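Local coordinates for putative ABC transporter amino acid-binding protein (Sinorhizobium meliloti, PDB 2Q88) that binds the compatible solutes ectoine and hydroxyectoine as the substrate-binding protein of an ABC transporter, and is seen here with ectoine in its pocket, at residues 92-98 with 244-250; 125-131 with 147-152; 61-65 with 76-80. All coordinates share one frame; numbering follows the deposited sequence.

Contact 1 (92-98 with 244-250); sequences YSQPILC and AAMSTTR
At Q94 and R250 the loop joining strands 91-92 and 98-106 meets the turn between helices 242-246 and 250-254, near the C-terminus of the chain. R250 N lies in the first turn of helix 250-254, just after the N-cap residue T249, and gives its hydrogen to Q94 OE1 at 2.9 Å; the bond is nearly straight (163°), although the donor sits above the carbonyl plane. Q94 is bent at chi2 (-60°), which brings its amide back over the arginine. NE2 thus lies 3.2 Å above one face of the guanidinium, offset toward the rim, with the two planes well away from parallel. As both groups are donors, this is packing. R250 reaches along the loop and bends at chi3, and its NH1 bonds to Y92 O at 3.0 Å, obliquely to its own plane. Y92 O also accepts from R215, while D219 makes only a long, weak ion pair with R250. The rest is close packing without hydrogen bonds between the segments: P95 CG meets T248 CG2 at 3.7 Å, and A245 CB presses to 3.3 Å from I96 O. C98 SG, in its disulfide with C202, lies 3.6 Å from A245 N. The loop is thus joined to the turn by two hydrogen bonds at the R250 end and packing of P95, C98 and A245 at the other, a side-chain amide supplying the acceptor for a first-turn N-H.

Contact 2 (125-131 with 147-152); sequences AKIGAPG and DRVIVV
R148 NH1 is gripped by two carbonyls, A125 O at 2.9 Å and I119 O of helix 116-121. The A125 bond lies on a lone pair, in the planes of both carbonyl and guanidinium, and R148 NH2 adds A120 O. With CG beside its own backbone N (chi1 -62°) and a bend at chi3, the arginine turns its guanidinium edge to A125 O. A lysine in its place would probably leave some of these three carbonyls without a donor and the end of helix 116-121 less firmly tied to the sheet. Strands 127-129 and 149-151 pair in parallel within a beta-alpha-beta unit completed by helix 134-141. I127 N donates to R148 O, I150 N to I127 O at 2.8 Å, A129 N to I150 O and V152 N to A129 O. I127 CG2 and V149 CG2 lie side by side at 4.1 Å on one face. On the other, V152 CG2 is 3.7 Å from G128 CA, where any CB would clash. Past the strands, a water accepts from G131 N and donates to V152 O, each at 2.8 Å. Main-chain bonding and this water thus probably hold the strand end from which P130 reaches the ectoine pocket.

Contact 3 (61-65 with 76-80); sequences YGAMI and ITAGL. With 4CS ((4S)-2-methyl-1,4,5,6-tetrahydropyrimidine-4-carboxylic acid), chain F.
M64 and I76 bring the two backbones to 6.8 Å between CA atoms, and Y61 and L80 to 7.6 Å, so the contact is made mainly by side chains, with one bridging water and no direct hydrogen bond. Residues 61-63 have helical torsions and lead into helix 64-69; 76-80 leaves strand 75-76 as a loop. In that loop G79 has a positive phi (75°), and a CB there would run into the ectoine methyl CAA. Y61 forms one wall of the pocket: ectoine CB sits 3.7 Å above its plane, over the ring centre. The edge of the same ring faces 76-80, with A78 O near its plane at 3.7 Å from Y61 CE1 and L80 CD1 beside Y61 CD1. A water donates to both Y61 OH and A78 O, at 2.8 and 2.7 Å, while Y61 OH is also hydrogen-bonded to E22. Behind the tyrosine, M64 stretches out fully beyond CG (chi2 177°, chi3 -176°), carrying SD past I76 CG2 and CE to 3.7 Å from A78 CB. I65 CG1 touches both I76 CD1 and L80 CD2, crossing the first at about a right angle. G79 O comes to 2.8 Å from ectoine N, and R86, T134, F81 and E22 supply further hydrogen bonds to the ligand. The two segments thus offer ectoine an aromatic face for its ring methylene and a carbonyl for one ring nitrogen, while E22 and the bridging water limit how the tyrosine can turn and the apolar packing of M64, I65 and I76 holds A78 and L80, the residues flanking G79.

How the contacts relate
Contacts 1 and 3 lie in one lobe of this two-lobed binding protein and contact 2 in the other, with ectoine in the cleft between. Contacts 1 and 3, about 16 Å apart between centres, are joined by a probable hydrogen bond from Y92 OH to L80 O, 2.9 Å long, so the loop of contact 1 reaches the ligand-binding loop at second-shell range. Contacts 2 and 3, about 18 Å apart between centres, meet across the cleft: P130 CB packs 3.8 Å from Y61 CD2, and both residues line the pocket. Contacts 1 and 2 do not touch; their centres are about 28 Å apart, on opposite sides of the chain's centre.

Contact 1 (92-98 with 244-250)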
loop_
_atom_site.group_PDB
_atom_site.type_symbol
_atom_site.label_atom_id
_atom_site.label_comp_id
_atom_site.label_asym_id
_atom_site.label_seq_id
_atom_site.Cartn_x
_atom_site.Cartn_y
_atom_site.Cartn_z
ATOM N N TYR A 92 -3.258 -8.725 10.784
ATOM C CA TYR A 92 -2.052 -8.081 10.281
ATOM C C TYR A 92 -0.802 -8.609 10.956
ATOM O O TYR A 92 -0.815 -8.947 12.144
ATOM C CB TYR A 92 -2.114 -6.576 10.554
ATOM C CG TYR A 92 -2.703 -5.723 9.447
ATOM C CD1 TYR A 92 -2.042 -5.568 8.230
ATOM C CD2 TYR A 92 -3.884 -5.018 9.651
ATOM C CE1 TYR A 92 -2.573 -4.756 7.219
ATOM C CE2 TYR A 92 -4.429 -4.208 8.653
ATOM C CZ TYR A 92 -3.775 -4.091 7.446
ATOM O OH TYR A 92 -4.310 -3.288 6.470
ATOM N N SER A 93 0.285 -8.657 10.195
ATOM C CA SER A 93 1.604 -8.828 10.763
ATOM C C SER A 93 2.013 -7.535 11.454
ATOM O O SER A 93 1.277 -6.561 11.445
ATOM C CB SER A 93 2.614 -9.101 9.647
ATOM O OG SER A 93 2.840 -7.911 8.907
ATOM N N GLN A 94 3.208 -7.530 12.034
ATOM C CA GLN A 94 3.832 -6.308 12.545
ATOM C C GLN A 94 4.201 -5.386 11.363
ATOM O O GLN A 94 4.165 -5.839 10.220
ATOM C CB GLN A 94 5.050 -6.691 13.402
ATOM C CG GLN A 94 4.663 -7.335 14.759
ATOM C CD GLN A 94 3.814 -6.426 15.647
ATOM O OE1 GLN A 94 4.000 -5.205 15.672
ATOM N NE2 GLN A 94 2.885 -7.025 16.381
ATOM N N PRO A 95 4.500 -4.108 11.612
ATOM C CA PRO A 95 4.701 -3.141 10.532
ATOM C C PRO A 95 5.884 -3.452 9.631
ATOM O O PRO A 95 6.891 -3.997 10.080
ATOM C CB PRO A 95 4.936 -1.814 11.260
ATOM C CG PRO A 95 4.512 -2.026 12.662
ATOM C CD PRO A 95 4.666 -3.489 12.938
ATOM N N ILE A 96 5.742 -3.101 8.355
ATOM C CA ILE A 96 6.776 -3.360 7.357
ATOM C C ILE A 96 7.131 -2.109 6.564
ATOM O O ILE A 96 8.268 -1.624 6.651
ATOM C CB ILE A 96 6.348 -4.514 6.396
ATOM C CG1 ILE A 96 6.134 -5.813 7.183
ATOM C CG2 ILE A 96 7.410 -4.712 5.304
ATOM C CD1 ILE A 96 5.529 -6.978 6.396
ATOM N N LEU A 97 6.173 -1.604 5.781
ATOM C CA LEU A 97 6.398 -0.456 4.884
ATOM C C LEU A 97 5.652 0.790 5.342
ATOM O O LEU A 97 4.420 0.814 5.380
ATOM C CB LEU A 97 5.985 -0.781 3.452
ATOM C CG LEU A 97 6.571 -2.039 2.793
ATOM C CD1 LEU A 97 6.154 -2.063 1.333
ATOM C CD2 LEU A 97 8.092 -2.036 2.882
ATOM N N CYS A 98 6.414 1.820 5.671
ATOM C CA CYS A 98 5.876 3.076 6.187
ATOM C C CYS A 98 6.009 4.178 5.149
ATOM O O CYS A 98 7.012 4.246 4.452
ATOM C CB CYS A 98 6.629 3.467 7.461
ATOM S SG CYS A 98 6.414 2.282 8.803
ATOM N N ALA A 244 11.616 3.517 10.821
ATOM C CA ALA A 244 10.194 3.858 10.967
ATOM C C ALA A 244 9.309 2.656 11.309
ATOM O O ALA A 244 8.478 2.737 12.215
ATOM C CB ALA A 244 9.680 4.572 9.731
ATOM N N ALA A 245 9.474 1.547 10.585
ATOM C CA ALA A 245 8.699 0.344 10.856
ATOM C C ALA A 245 9.060 -0.234 12.219
ATOM O O ALA A 245 8.182 -0.604 13.004
ATOM C CB ALA A 245 8.902 -0.698 9.762
ATOM N N MET A 246 10.356 -0.280 12.503
ATOM C CA MET A 246 10.857 -0.791 13.781
ATOM C C MET A 246 10.590 0.132 14.992
ATOM O O MET A 246 10.799 -0.273 16.139
ATOM C CB MET A 246 12.346 -1.129 13.646
ATOM C CG MET A 246 12.592 -2.315 12.700
ATOM S SD MET A 246 14.300 -2.539 12.184
ATOM C CE MET A 246 15.045 -3.017 13.748
ATOM N N SER A 247 10.122 1.355 14.740
ATOM C CA SER A 247 9.760 2.292 15.821
ATOM C C SER A 247 8.312 2.132 16.295
ATOM O O SER A 247 7.882 2.806 17.238
ATOM C CB SER A 247 9.985 3.742 15.381
ATOM O OG SER A 247 11.366 4.017 15.210
ATOM N N THR A 248 7.552 1.252 15.644
ATOM C CA THR A 248 6.123 1.137 15.963
ATOM C C THR A 248 5.630 -0.318 16.009
ATOM O O THR A 248 6.418 -1.250 15.833
ATOM C CB THR A 248 5.274 2.065 15.017
ATOM O OG1 THR A 248 3.904 2.080 15.443
ATOM C CG2 THR A 248 5.227 1.535 13.565
ATOM N N THR A 249 4.344 -0.520 16.293
ATOM C CA THR A 249 3.793 -1.872 16.407
ATOM C C THR A 249 2.411 -1.938 15.796
ATOM O O THR A 249 1.770 -0.906 15.593
ATOM C CB THR A 249 3.692 -2.343 17.879
ATOM O OG1 THR A 249 2.792 -1.484 18.591
ATOM C CG2 THR A 249 5.016 -2.214 18.619
ATOM N N ARG A 250 1.942 -3.157 15.541
ATOM C CA ARG A 250 0.600 -3.366 15.019
ATOM C C ARG A 250 -0.453 -2.764 15.949
ATOM O O ARG A 250 -1.357 -2.085 15.488
ATOM C CB ARG A 250 0.334 -4.855 14.779
ATOM C CG ARG A 250 -1.025 -5.170 14.152
ATOM C CD ARG A 250 -1.447 -6.637 14.240
ATOM N NE ARG A 250 -1.244 -7.220 15.579
ATOM C CZ ARG A 250 -0.368 -8.193 15.847
ATOM N NH1 ARG A 250 0.391 -8.704 14.880
ATOM N NH2 ARG A 250 -0.249 -8.649 17.088
#

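Contact 2 (125-131 with 147-152)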
loop_
_atom_site.group_PDB
_atom_site.type_symbol
_atom_site.label_atom_id
_atom_site.label_comp_id
_atom_site.label_asym_id
_atom_site.label_seq_id
_atom_site.Cartn_x
_atom_site.Cartn_y
_atom_site.Cartn_z
ATOM N N ALA A 125 -12.337 21.641 -7.513
ATOM C CA ALA A 125 -11.208 20.716 -7.393
ATOM C C ALA A 125 -11.637 19.259 -7.370
ATOM O O ALA A 125 -12.459 18.848 -6.548
ATOM C CB ALA A 125 -10.377 21.035 -6.151
ATOM N N LYS A 126 -11.079 18.481 -8.279
ATOM C CA LYS A 126 -11.311 17.049 -8.265
ATOM C C LYS A 126 -10.004 16.351 -7.942
ATOM O O LYS A 126 -8.957 16.681 -8.511
ATOM C CB LYS A 126 -11.873 16.575 -9.602
ATOM C CG LYS A 126 -13.301 17.025 -9.862
ATOM C CD LYS A 126 -13.869 16.388 -11.115
ATOM C CE LYS A 126 -15.235 16.990 -11.443
ATOM N NZ LYS A 126 -15.675 16.645 -12.817
ATOM N N ILE A 127 -10.067 15.381 -7.038
ATOM C CA ILE A 127 -8.893 14.572 -6.712
ATOM C C ILE A 127 -9.030 13.137 -7.213
ATOM O O ILE A 127 -10.067 12.503 -7.014
ATOM C CB ILE A 127 -8.612 14.598 -5.193
ATOM C CG1 ILE A 127 -7.489 13.607 -4.834
ATOM C CG2 ILE A 127 -9.887 14.295 -4.375
ATOM C CD1 ILE A 127 -6.767 13.929 -3.543
ATOM N N GLY A 128 -7.979 12.632 -7.853
ATOM C CA GLY A 128 -7.942 11.236 -8.272
ATOM C C GLY A 128 -7.229 10.418 -7.222
ATOM O O GLY A 128 -6.262 10.876 -6.618
ATOM N N ALA A 129 -7.701 9.196 -6.999
ATOM C CA ALA A 129 -7.121 8.336 -5.967
ATOM C C ALA A 129 -7.561 6.900 -6.197
ATOM O O ALA A 129 -8.634 6.669 -6.756
ATOM C CB ALA A 129 -7.567 8.800 -4.587
ATOM N N PRO A 130 -6.762 5.934 -5.758
ATOM C CA PRO A 130 -7.161 4.529 -5.887
ATOM C C PRO A 130 -8.427 4.228 -5.087
ATOM O O PRO A 130 -8.580 4.699 -3.961
ATOM C CB PRO A 130 -5.950 3.755 -5.358
ATOM C CG PRO A 130 -5.158 4.727 -4.571
ATOM C CD PRO A 130 -5.419 6.086 -5.165
ATOM N N GLY A 131 -9.345 3.478 -5.690
ATOM C CA GLY A 131 -10.602 3.109 -5.045
ATOM C C GLY A 131 -10.346 2.202 -3.857
ATOM O O GLY A 131 -9.579 1.242 -3.959
ATOM N N ASP A 147 -18.571 12.906 -5.537
ATOM C CA ASP A 147 -18.449 13.162 -6.971
ATOM C C ASP A 147 -17.189 13.947 -7.381
ATOM O O ASP A 147 -16.900 14.075 -8.572
ATOM C CB ASP A 147 -19.735 13.772 -7.549
ATOM C CG ASP A 147 -20.077 15.138 -6.957
ATOM O OD1 ASP A 147 -19.289 15.716 -6.177
ATOM O OD2 ASP A 147 -21.150 15.719 -7.224
ATOM N N ARG A 148 -16.439 14.443 -6.396
ATOM C CA ARG A 148 -15.146 15.094 -6.656
ATOM C C ARG A 148 -13.957 14.241 -6.216
ATOM O O ARG A 148 -12.806 14.664 -6.339
ATOM C CB ARG A 148 -15.076 16.469 -5.981
ATOM C CG ARG A 148 -16.102 17.450 -6.488
ATOM C CD ARG A 148 -15.689 18.889 -6.316
ATOM N NE ARG A 148 -16.057 19.471 -5.025
ATOM C CZ ARG A 148 -15.203 19.826 -4.063
ATOM N NH1 ARG A 148 -13.891 19.625 -4.195
ATOM N NH2 ARG A 148 -15.668 20.377 -2.946
ATOM N N VAL A 149 -14.237 13.045 -5.698
ATOM C CA VAL A 149 -13.200 12.057 -5.430
ATOM C C VAL A 149 -13.307 10.989 -6.515
ATOM O O VAL A 149 -14.250 10.211 -6.536
ATOM C CB VAL A 149 -13.293 11.438 -4.013
ATOM C CG1 VAL A 149 -12.121 10.465 -3.779
ATOM C CG2 VAL A 149 -13.264 12.516 -2.962
ATOM N N ILE A 150 -12.339 10.999 -7.427
ATOM C CA ILE A 150 -12.422 10.261 -8.670
ATOM C C ILE A 150 -11.558 9.009 -8.578
ATOM O O ILE A 150 -10.362 9.094 -8.329
ATOM C CB ILE A 150 -11.933 11.156 -9.849
ATOM C CG1 ILE A 150 -12.668 12.516 -9.890
ATOM C CG2 ILE A 150 -11.950 10.396 -11.185
ATOM C CD1 ILE A 150 -14.204 12.453 -9.913
ATOM N N VAL A 151 -12.163 7.843 -8.757
ATOM C CA VAL A 151 -11.393 6.602 -8.670
ATOM C C VAL A 151 -10.409 6.537 -9.840
ATOM O O VAL A 151 -10.786 6.813 -10.981
ATOM C CB VAL A 151 -12.313 5.375 -8.653
ATOM C CG1 VAL A 151 -11.506 4.081 -8.655
ATOM C CG2 VAL A 151 -13.267 5.431 -7.428
ATOM N N VAL A 152 -9.156 6.184 -9.549
ATOM C CA VAL A 152 -8.106 6.015 -10.569
ATOM C C VAL A 152 -7.521 4.602 -10.417
ATOM O O VAL A 152 -7.013 4.276 -9.344
ATOM C CB VAL A 152 -6.988 7.096 -10.400
ATOM C CG1 VAL A 152 -5.785 6.808 -11.305
ATOM C CG2 VAL A 152 -7.535 8.473 -10.702
HETATM O O HOH W 1 -8.289 2.169 -7.960
#

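Contact 3 (61-65 with 76-80)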
loop_
_atom_site.group_PDB
_atom_site.type_symbol
_atom_site.label_atom_id
_atom_site.label_comp_id
_atom_site.label_asym_id
_atom_site.label_seq_id
_atom_site.Cartn_x
_atom_site.Cartn_y
_atom_site.Cartn_z
ATOM N N TYR A 61 -7.348 -1.656 -4.727
ATOM C CA TYR A 61 -7.199 -1.845 -3.281
ATOM C C TYR A 61 -8.499 -2.246 -2.598
ATOM O O TYR A 61 -8.485 -3.021 -1.650
ATOM C CB TYR A 61 -6.601 -0.606 -2.609
ATOM C CG TYR A 61 -5.142 -0.387 -2.966
ATOM C CD1 TYR A 61 -4.131 -1.029 -2.261
ATOM C CD2 TYR A 61 -4.783 0.442 -4.024
ATOM C CE1 TYR A 61 -2.782 -0.829 -2.592
ATOM C CE2 TYR A 61 -3.429 0.642 -4.368
ATOM C CZ TYR A 61 -2.443 0.010 -3.638
ATOM O OH TYR A 61 -1.107 0.187 -3.979
ATOM N N GLY A 62 -9.617 -1.733 -3.102
ATOM C CA GLY A 62 -10.930 -2.010 -2.505
ATOM C C GLY A 62 -11.374 -3.464 -2.586
ATOM O O GLY A 62 -12.264 -3.897 -1.841
ATOM N N ALA A 63 -10.769 -4.229 -3.487
ATOM C CA ALA A 63 -11.117 -5.645 -3.638
ATOM C C ALA A 63 -10.304 -6.594 -2.747
ATOM O O ALA A 63 -10.616 -7.785 -2.660
ATOM C CB ALA A 63 -10.994 -6.065 -5.116
ATOM N N MET A 64 -9.271 -6.081 -2.086
ATOM C CA MET A 64 -8.299 -6.942 -1.421
ATOM C C MET A 64 -8.827 -7.648 -0.181
ATOM O O MET A 64 -8.793 -8.886 -0.094
ATOM C CB MET A 64 -7.015 -6.170 -1.121
ATOM C CG MET A 64 -6.230 -5.851 -2.383
ATOM S SD MET A 64 -4.796 -4.869 -1.998
ATOM C CE MET A 64 -4.149 -4.530 -3.635
ATOM N N ILE A 65 -9.305 -6.866 0.776
ATOM C CA ILE A 65 -9.879 -7.456 1.995
ATOM C C ILE A 65 -11.046 -8.411 1.678
ATOM O O ILE A 65 -11.055 -9.538 2.190
ATOM C CB ILE A 65 -10.211 -6.369 3.058
ATOM C CG1 ILE A 65 -8.900 -5.716 3.539
ATOM C CG2 ILE A 65 -10.982 -6.978 4.236
ATOM C CD1 ILE A 65 -9.060 -4.545 4.520
ATOM N N ILE A 76 -2.493 -10.418 1.881
ATOM C CA ILE A 76 -2.416 -9.175 1.102
ATOM C C ILE A 76 -1.034 -8.602 1.347
ATOM O O ILE A 76 -0.692 -8.314 2.480
ATOM C CB ILE A 76 -3.508 -8.164 1.560
ATOM C CG1 ILE A 76 -4.908 -8.718 1.300
ATOM C CG2 ILE A 76 -3.343 -6.839 0.846
ATOM C CD1 ILE A 76 -6.003 -7.980 2.105
ATOM N N THR A 77 -0.224 -8.452 0.305
ATOM C CA THR A 77 1.125 -7.928 0.485
ATOM C C THR A 77 1.308 -6.809 -0.522
ATOM O O THR A 77 1.941 -6.985 -1.562
ATOM C CB THR A 77 2.170 -9.033 0.264
ATOM O OG1 THR A 77 1.994 -9.570 -1.043
ATOM C CG2 THR A 77 1.910 -10.232 1.176
ATOM N N ALA A 78 0.751 -5.646 -0.201
ATOM C CA ALA A 78 0.499 -4.631 -1.211
ATOM C C ALA A 78 0.722 -3.201 -0.732
ATOM O O ALA A 78 0.448 -2.258 -1.470
ATOM C CB ALA A 78 -0.928 -4.790 -1.750
ATOM N N GLY A 79 1.221 -3.038 0.490
ATOM C CA GLY A 79 1.271 -1.717 1.100
ATOM C C GLY A 79 -0.120 -1.308 1.558
ATOM O O GLY A 79 -0.476 -0.125 1.507
ATOM N N LEU A 80 -0.911 -2.287 1.991
ATOM C CA LEU A 80 -2.262 -2.024 2.513
ATOM C C LEU A 80 -2.161 -1.514 3.950
ATOM O O LEU A 80 -2.063 -2.295 4.909
ATOM C CB LEU A 80 -3.159 -3.268 2.407
ATOM C CG LEU A 80 -4.654 -3.044 2.686
ATOM C CD1 LEU A 80 -5.366 -2.359 1.519
ATOM C CD2 LEU A 80 -5.329 -4.354 3.033
HETATM O O 4CS F . -5.032 2.245 0.943
HETATM C C 4CS F . -3.828 1.992 0.985
HETATM O OXT 4CS F . -3.401 1.153 1.787
HETATM C CA 4CS F . -2.861 2.733 0.072
HETATM C CB 4CS F . -3.409 2.953 -1.325
HETATM C CAD 4CS F . -2.395 3.743 -2.158
HETATM N NAG 4CS F . -1.089 3.032 -2.153
HETATM C CAI 4CS F . -0.712 2.209 -1.081
HETATM C CAA 4CS F . 0.638 1.471 -1.103
HETATM N N 4CS F . -1.571 2.022 0.010
HETATM O O HOH W 2 0.585 -2.047 -4.133
#